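Local coordinates for protein adenylyltransferase MntA (Shewanella oneidensis MR-1, PDB 6M6U) that neutralises its cognate toxin HepT mostly by transferring up to three AMP units from ATP onto one of the toxin's tyrosines, a magnesium-dependent adenylylation, at residues K19-Y24 with L45-L50; Y24-Y29 with C83-T88. The protein carries 2 engineered substitutions. One frame throughout, in Å; residues are numbered along the deposited sequence.

Contact 1 (K19-Y24 with L45-L50); sequences KLQLIY and LAADTL
Gln21 and Leu22 both turn their backbone N-H onto the carbonyl of Leu45, and this shared acceptor defines a classic beta bulge between antiparallel strands 20-26 and 40-46. The bond from Gln21 N to Leu45 O measures 2.7 Å, that from Leu22 N to Leu45 O 3.1 Å; both donors lie in the carbonyl plane. Leu45 N returns a bond to Leu22 O, and one residue's shift in register follows before Leu20 pairs with Ala46. The tight part is here. Leu22 and Leu45 lie side by side on one face of the sheet and point the same way, with Leu22 CD1 3.7 Å from Leu45 CD2. On that face Leu22 also packs against Phe103 of helix 97-125, while Leu20, on the other, meets Leu13 of helix 6-16. Gln21 has its CG anti to the carbonyl carbon (chi1 -65°) and an extended chain beyond, which carries the amide across Leu45: OE1 of Gln21 rests 3.6 Å from Leu45 CD2, and NE2 of Gln21 is 3.6 Å from Ala47 CA.

Toward the solvent the pairing gives way to a loop. Ala47 N still reaches Lys19 O at 3.1 Å, and the CB atoms of Lys19 and Ala47 touch. The exposed Lys19 chain passes Ala47 CB and bends at chi3 (-61°), which sets CE; NZ beyond it meets Asp48 OD1 in a salt bridge, whose modelled length is too short to be taken literally. The chemistry thus changes along the contact, from one carbonyl gripped by two amides beside packed leucines to an ion pair at the surface, where solvent would be expected to weaken the attraction between the charges.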
ATOM      1  N   LYS E  19      28.884  -0.298  21.074  1.00 59.04           N
ATOM      2  CA  LYS E  19      30.092  -0.037  20.288  1.00 62.75           C
ATOM      3  C   LYS E  19      29.784   0.794  19.045  1.00 60.93           C
ATOM      4  O   LYS E  19      30.338   0.565  17.967  1.00 59.18           O
ATOM      5  CB  LYS E  19      30.792  -1.341  19.907  1.00 65.77           C
ATOM      6  CG  LYS E  19      31.220  -2.178  21.095  1.00 73.15           C
ATOM      7  CD  LYS E  19      31.530  -3.591  20.662  1.00 79.69           C
ATOM      8  CE  LYS E  19      30.299  -4.241  20.055  1.00 85.12           C
ATOM      9  NZ  LYS E  19      30.660  -5.412  19.221  1.00 87.66           N
ATOM     10  N   LEU E  20      28.884   1.762  19.201  1.00 57.83           N
ATOM     11  CA  LEU E  20      28.554   2.671  18.113  1.00 49.62           C
ATOM     12  C   LEU E  20      29.787   3.463  17.695  1.00 45.11           C
ATOM     13  O   LEU E  20      30.623   3.820  18.527  1.00 45.89           O
ATOM     14  CB  LEU E  20      27.437   3.611  18.555  1.00 47.78           C
ATOM     15  CG  LEU E  20      26.782   4.526  17.530  1.00 47.30           C
ATOM     16  CD1 LEU E  20      26.148   3.709  16.421  1.00 44.21           C
ATOM     17  CD2 LEU E  20      25.736   5.373  18.238  1.00 48.75           C
ATOM     18  N   GLN E  21      29.903   3.729  16.407  1.00 44.16           N
ATOM     19  CA  GLN E  21      31.078   4.438  15.913  1.00 47.27           C
ATOM     20  C   GLN E  21      30.737   5.676  15.101  1.00 46.86           C
ATOM     21  O   GLN E  21      31.472   6.663  15.168  1.00 50.52           O
ATOM     22  CB  GLN E  21      31.952   3.495  15.067  1.00 50.78           C
ATOM     23  CG  GLN E  21      32.558   2.345  15.855  1.00 57.94           C
ATOM     24  CD  GLN E  21      33.108   1.248  14.964  1.00 64.11           C
ATOM     25  OE1 GLN E  21      32.888   1.245  13.753  1.00 68.98           O
ATOM     26  NE2 GLN E  21      33.821   0.302  15.563  1.00 65.71           N
ATOM     27  N   LEU E  22      29.656   5.650  14.324  1.00 42.57           N
ATOM     28  CA  LEU E  22      29.317   6.764  13.452  1.00 43.04           C
ATOM     29  C   LEU E  22      27.808   6.917  13.389  1.00 44.01           C
ATOM     30  O   LEU E  22      27.087   5.923  13.276  1.00 45.25           O
ATOM     31  CB  LEU E  22      29.883   6.557  12.035  1.00 38.90           C
ATOM     32  CG  LEU E  22      31.408   6.567  11.871  1.00 37.54           C
ATOM     33  CD1 LEU E  22      31.822   5.944  10.545  1.00 43.24           C
ATOM     34  CD2 LEU E  22      31.983   7.976  11.995  1.00 32.03           C
ATOM     35  N   ILE E  23      27.334   8.161  13.474  1.00 49.17           N
ATOM     36  CA  ILE E  23      25.938   8.507  13.214  1.00 43.47           C
ATOM     37  C   ILE E  23      25.911   9.534  12.091  1.00 37.14           C
ATOM     38  O   ILE E  23      26.608  10.554  12.164  1.00 36.42           O
ATOM     39  CB  ILE E  23      25.230   9.073  14.460  1.00 45.06           C
ATOM     40  CG1 ILE E  23      25.204   8.055  15.599  1.00 42.48           C
ATOM     41  CG2 ILE E  23      23.815   9.502  14.114  1.00 42.40           C
ATOM     42  CD1 ILE E  23      24.509   8.567  16.839  1.00 33.77           C
ATOM     43  N   TYR E  24      25.110   9.268  11.062  1.00 33.31           N
ATOM     44  CA  TYR E  24      24.887  10.214   9.977  1.00 36.50           C
ATOM     45  C   TYR E  24      23.404  10.464   9.808  1.00 38.47           C
ATOM     46  O   TYR E  24      22.595   9.530   9.849  1.00 39.25           O
ATOM     47  CB  TYR E  24      25.422   9.724   8.627  1.00 39.29           C
ATOM     48  CG  TYR E  24      26.910   9.547   8.564  1.00 46.40           C
ATOM     49  CD1 TYR E  24      27.751  10.634   8.386  1.00 45.89           C
ATOM     50  CD2 TYR E  24      27.472   8.286   8.665  1.00 47.60           C
ATOM     51  CE1 TYR E  24      29.115  10.467   8.324  1.00 48.13           C
ATOM     52  CE2 TYR E  24      28.828   8.111   8.604  1.00 51.65           C
ATOM     53  CZ  TYR E  24      29.647   9.203   8.436  1.00 51.89           C
ATOM     54  OH  TYR E  24      31.007   9.020   8.376  1.00 59.58           O
ATOM     55  N   LEU E  45      27.184   3.243  11.981  1.00 47.35           N
ATOM     56  CA  LEU E  45      28.202   2.210  11.925  1.00 44.45           C
ATOM     57  C   LEU E  45      28.539   1.831  13.355  1.00 45.31           C
ATOM     58  O   LEU E  45      28.862   2.700  14.172  1.00 47.95           O
ATOM     59  CB  LEU E  45      29.456   2.683  11.184  1.00 45.34           C
ATOM     60  CG  LEU E  45      30.543   1.622  10.962  1.00 43.55           C
ATOM     61  CD1 LEU E  45      30.056   0.537  10.007  1.00 40.38           C
ATOM     62  CD2 LEU E  45      31.823   2.256  10.444  1.00 36.95           C
ATOM     63  N   ALA E  46      28.428   0.547  13.660  1.00 45.56           N
ATOM     64  CA  ALA E  46      28.860  -0.008  14.929  1.00 44.95           C
ATOM     65  C   ALA E  46      29.945  -1.046  14.666  1.00 47.98           C
ATOM     66  O   ALA E  46      30.216  -1.415  13.518  1.00 47.89           O
ATOM     67  CB  ALA E  46      27.682  -0.627  15.691  1.00 30.36           C
ATOM     68  N   ALA E  47      30.567  -1.523  15.748  1.00 48.78           N
ATOM     69  CA  ALA E  47      31.612  -2.535  15.609  1.00 52.12           C
ATOM     70  C   ALA E  47      31.074  -3.802  14.955  1.00 55.97           C
ATOM     71  O   ALA E  47      31.740  -4.397  14.098  1.00 56.21           O
ATOM     72  CB  ALA E  47      32.225  -2.854  16.973  1.00 48.93           C
ATOM     73  N   ASP E  48      29.875  -4.231  15.342  1.00 58.95           N
ATOM     74  CA  ASP E  48      29.210  -5.369  14.728  1.00 60.74           C
ATOM     75  C   ASP E  48      28.034  -4.903  13.882  1.00 59.24           C
ATOM     76  O   ASP E  48      27.495  -3.806  14.068  1.00 55.37           O
ATOM     77  CB  ASP E  48      28.693  -6.362  15.776  1.00 69.71           C
ATOM     78  CG  ASP E  48      29.768  -6.824  16.727  1.00 84.06           C
ATOM     79  OD1 ASP E  48      29.455  -6.994  17.926  1.00 89.47           O
ATOM     80  OD2 ASP E  48      30.920  -7.021  16.286  1.00 90.63           O
ATOM     81  N   THR E  49      27.635  -5.765  12.949  1.00 61.21           N
ATOM     82  CA  THR E  49      26.361  -5.579  12.276  1.00 61.91           C
ATOM     83  C   THR E  49      25.242  -5.657  13.305  1.00 63.17           C
ATOM     84  O   THR E  49      25.281  -6.477  14.226  1.00 66.72           O
ATOM     85  CB  THR E  49      26.146  -6.652  11.208  1.00 64.40           C
ATOM     86  OG1 THR E  49      26.032  -7.927  11.846  1.00 74.35           O
ATOM     87  CG2 THR E  49      27.303  -6.694  10.227  1.00 64.13           C
ATOM     88  N   LEU E  50      24.249  -4.788  13.157  1.00 55.44           N
ATOM     89  CA  LEU E  50      23.086  -4.850  14.022  1.00 49.23           C
ATOM     90  C   LEU E  50      22.199  -6.007  13.594  1.00 45.89           C
ATOM     91  O   LEU E  50      22.160  -6.378  12.418  1.00 46.37           O
ATOM     92  CB  LEU E  50      22.284  -3.548  13.969  1.00 48.51           C
ATOM     93  CG  LEU E  50      23.010  -2.200  13.993  1.00 57.63           C
ATOM     94  CD1 LEU E  50      21.999  -1.068  14.120  1.00 61.90           C
ATOM     95  CD2 LEU E  50      24.047  -2.119  15.103  1.00 60.09           C
TER

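Contact 2 (Y24-Y29 with C83-T88); sequences YLFGSY and CQQVVT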
ATOM      1  N   TYR E  24      25.110   9.268  11.062  1.00 33.31           N
ATOM      2  CA  TYR E  24      24.887  10.214   9.977  1.00 36.50           C
ATOM      3  C   TYR E  24      23.404  10.464   9.808  1.00 38.47           C
ATOM      4  O   TYR E  24      22.595   9.530   9.849  1.00 39.25           O
ATOM      5  CB  TYR E  24      25.422   9.724   8.627  1.00 39.29           C
ATOM      6  CG  TYR E  24      26.910   9.547   8.564  1.00 46.40           C
ATOM      7  CD1 TYR E  24      27.751  10.634   8.386  1.00 45.89           C
ATOM      8  CD2 TYR E  24      27.472   8.286   8.665  1.00 47.60           C
ATOM      9  CE1 TYR E  24      29.115  10.467   8.324  1.00 48.13           C
ATOM     10  CE2 TYR E  24      28.828   8.111   8.604  1.00 51.65           C
ATOM     11  CZ  TYR E  24      29.647   9.203   8.436  1.00 51.89           C
ATOM     12  OH  TYR E  24      31.007   9.020   8.376  1.00 59.58           O
ATOM     13  N   LEU E  25      23.065  11.727   9.604  1.00 36.19           N
ATOM     14  CA  LEU E  25      21.789  12.103   9.025  1.00 43.26           C
ATOM     15  C   LEU E  25      22.015  12.269   7.528  1.00 44.43           C
ATOM     16  O   LEU E  25      22.997  12.893   7.115  1.00 45.85           O
ATOM     17  CB  LEU E  25      21.284  13.401   9.658  1.00 42.94           C
ATOM     18  CG  LEU E  25      19.863  13.881   9.392  1.00 48.20           C
ATOM     19  CD1 LEU E  25      18.838  12.960  10.058  1.00 48.29           C
ATOM     20  CD2 LEU E  25      19.723  15.313   9.889  1.00 49.01           C
ATOM     21  N   PHE E  26      21.146  11.672   6.714  1.00 40.61           N
ATOM     22  CA  PHE E  26      21.287  11.804   5.269  1.00 39.03           C
ATOM     23  C   PHE E  26      19.900  11.960   4.657  1.00 45.92           C
ATOM     24  O   PHE E  26      18.892  12.077   5.360  1.00 53.60           O
ATOM     25  CB  PHE E  26      22.079  10.627   4.671  1.00 40.37           C
ATOM     26  CG  PHE E  26      21.349   9.302   4.685  1.00 37.49           C
ATOM     27  CD1 PHE E  26      20.820   8.778   3.512  1.00 35.11           C
ATOM     28  CD2 PHE E  26      21.226   8.564   5.858  1.00 32.99           C
ATOM     29  CE1 PHE E  26      20.155   7.555   3.509  1.00 38.55           C
ATOM     30  CE2 PHE E  26      20.562   7.340   5.865  1.00 35.41           C
ATOM     31  CZ  PHE E  26      20.026   6.835   4.684  1.00 38.36           C
ATOM     32  N   GLY E  27      19.856  11.993   3.330  1.00 47.63           N
ATOM     33  CA  GLY E  27      18.584  12.150   2.667  1.00 44.84           C
ATOM     34  C   GLY E  27      18.032  13.557   2.810  1.00 49.66           C
ATOM     35  O   GLY E  27      18.760  14.545   2.948  1.00 49.66           O
ATOM     36  N   SER E  28      16.704  13.633   2.806  1.00 55.23           N
ATOM     37  CA  SER E  28      16.035  14.922   2.712  1.00 63.92           C
ATOM     38  C   SER E  28      16.268  15.783   3.949  1.00 68.97           C
ATOM     39  O   SER E  28      16.427  16.996   3.829  1.00 69.24           O
ATOM     40  CB  SER E  28      14.543  14.706   2.468  1.00 67.02           C
ATOM     41  OG  SER E  28      13.909  14.092   3.578  1.00 69.81           O
ATOM     42  N   TYR E  29      16.306  15.185   5.145  1.00 75.31           N
ATOM     43  CA  TYR E  29      16.361  15.999   6.359  1.00 79.40           C
ATOM     44  C   TYR E  29      17.702  16.704   6.526  1.00 78.10           C
ATOM     45  O   TYR E  29      17.758  17.775   7.138  1.00 76.29           O
ATOM     46  CB  TYR E  29      16.028  15.150   7.583  1.00 87.17           C
ATOM     47  CG  TYR E  29      14.555  15.200   7.933  1.00 94.67           C
ATOM     48  CD1 TYR E  29      13.595  14.731   7.042  1.00 96.72           C
ATOM     49  CD2 TYR E  29      14.123  15.724   9.145  1.00 99.07           C
ATOM     50  CE1 TYR E  29      12.245  14.779   7.350  1.00 97.67           C
ATOM     51  CE2 TYR E  29      12.772  15.771   9.465  1.00 99.58           C
ATOM     52  CZ  TYR E  29      11.837  15.300   8.562  1.00 98.33           C
ATOM     53  OH  TYR E  29      10.494  15.348   8.873  1.00 97.05           O
ATOM     54  N   CYS E  83      25.980   3.459   0.835  1.00 42.06           N
ATOM     55  CA  CYS E  83      27.108   4.000   1.588  1.00 40.34           C
ATOM     56  C   CYS E  83      27.683   5.235   0.907  1.00 37.12           C
ATOM     57  O   CYS E  83      28.078   6.195   1.579  1.00 38.16           O
ATOM     58  CB  CYS E  83      28.186   2.930   1.771  1.00 44.88           C
ATOM     59  SG  CYS E  83      27.765   1.665   2.989  1.00 40.94           S
ATOM     60  N   GLN E  84      27.738   5.234  -0.427  1.00 36.43           N
ATOM     61  CA  GLN E  84      28.238   6.404  -1.143  1.00 35.23           C
ATOM     62  C   GLN E  84      27.338   7.616  -0.920  1.00 41.76           C
ATOM     63  O   GLN E  84      27.828   8.738  -0.739  1.00 42.53           O
ATOM     64  CB  GLN E  84      28.361   6.089  -2.635  1.00 35.41           C
ATOM     65  CG  GLN E  84      28.682   7.286  -3.525  1.00 40.01           C
ATOM     66  CD  GLN E  84      30.171   7.618  -3.578  1.00 52.84           C
ATOM     67  OE1 GLN E  84      30.983   7.033  -2.860  1.00 51.47           O
ATOM     68  NE2 GLN E  84      30.532   8.553  -4.448  1.00 61.30           N
ATOM     69  N   GLN E  85      26.017   7.413  -0.925  1.00 39.17           N
ATOM     70  CA  GLN E  85      25.105   8.532  -0.695  1.00 41.34           C
ATOM     71  C   GLN E  85      25.316   9.129   0.692  1.00 39.87           C
ATOM     72  O   GLN E  85      25.398  10.354   0.849  1.00 37.83           O
ATOM     73  CB  GLN E  85      23.653   8.090  -0.873  1.00 43.04           C
ATOM     74  CG  GLN E  85      22.663   9.242  -0.677  1.00 50.93           C
ATOM     75  CD  GLN E  85      21.203   8.803  -0.646  1.00 52.83           C
ATOM     76  OE1 GLN E  85      20.864   7.668  -0.988  1.00 53.98           O
ATOM     77  NE2 GLN E  85      20.331   9.711  -0.231  1.00 57.59           N
ATOM     78  N   VAL E  86      25.406   8.272   1.716  1.00 37.88           N
ATOM     79  CA  VAL E  86      25.700   8.743   3.070  1.00 37.17           C
ATOM     80  C   VAL E  86      27.000   9.536   3.087  1.00 41.14           C
ATOM     81  O   VAL E  86      27.076  10.623   3.667  1.00 39.22           O
ATOM     82  CB  VAL E  86      25.760   7.556   4.049  1.00 35.05           C
ATOM     83  CG1 VAL E  86      26.262   8.014   5.414  1.00 30.29           C
ATOM     84  CG2 VAL E  86      24.390   6.904   4.167  1.00 32.76           C
ATOM     85  N   VAL E  87      28.041   9.001   2.439  1.00 39.54           N
ATOM     86  CA  VAL E  87      29.341   9.671   2.408  1.00 43.04           C
ATOM     87  C   VAL E  87      29.247  10.997   1.662  1.00 50.25           C
ATOM     88  O   VAL E  87      29.923  11.975   2.010  1.00 53.49           O
ATOM     89  CB  VAL E  87      30.398   8.741   1.776  1.00 43.27           C
ATOM     90  CG1 VAL E  87      31.613   9.530   1.333  1.00 35.81           C
ATOM     91  CG2 VAL E  87      30.804   7.652   2.753  1.00 40.89           C
ATOM     92  N   THR E  88      28.410  11.053   0.627  1.00 54.01           N
ATOM     93  CA  THR E  88      28.324  12.241  -0.216  1.00 54.94           C
ATOM     94  C   THR E  88      27.512  13.350   0.448  1.00 55.40           C
ATOM     95  O   THR E  88      28.012  14.459   0.661  1.00 59.71           O
ATOM     96  CB  THR E  88      27.714  11.867  -1.571  1.00 56.15           C
ATOM     97  OG1 THR E  88      28.646  11.067  -2.305  1.00 55.50           O
ATOM     98  CG2 THR E  88      27.364  13.112  -2.376  1.00 58.32           C
TER
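The ring of Phe26 receives Val86 CG2 over the centre of one face, a CH-pi contact 3.9 Å from the ring centroid and only 11° off the normal. At its edge, near the ring plane, sits the amide of Gln85: NE2 of Gln85 is 3.9 Å from Phe26 CD1, and the amide and ring planes stand 86° apart. NE2 of Gln85 also hydrogen-bonds Gln89 OE1, which accepts from the backbone N of Gly27 as well. Val86 uses its other methyl on Tyr24, CG1 approaching the ring obliquely to 3.5 Å from Tyr24 CD2; the tyrosine hydroxyl bonds Asp100 of helix 97-125.

Strand 24-26 and helix 83-88 run nearly perpendicular, at 97°, with their axes 8.4 Å apart, the helix lying against the sheet of the nucleotidyltransferase fold. Immediately after Phe26 comes Gly27, which opens the GSX(10)DXD motif and has a positive phi, a backbone shape that suits glycine. Phe26 also packs against the engineered Glu41, one of the magnesium-binding positions. Elsewhere on the helix, Gln84 and Thr88 pack on Ile65 of a neighbouring HepT toxin chain.

In the fold
Strand 20-26 carries both contacts, whose centres lie 15 Å apart, and Tyr24 belongs to each. Contact 1 joins the beginning of this strand to the end of its antiparallel neighbour 40-46, at one end of the sheet's two inner strands, where the contact is partly buried and away from the annotated sites. Contact 2 uses the strand's other end, near the centre of the chain, where helix 80-89 lies on the sheet and the GSX(10)DXD motif begins. Along the chain the segments alternate, 45-50 falling between 24-29 and 83-88, all within the polymerase-beta-type nucleotidyltransferase region. One strand therefore runs from a solvent-facing loop to the magnesium-binding region and the helix that meets the toxin.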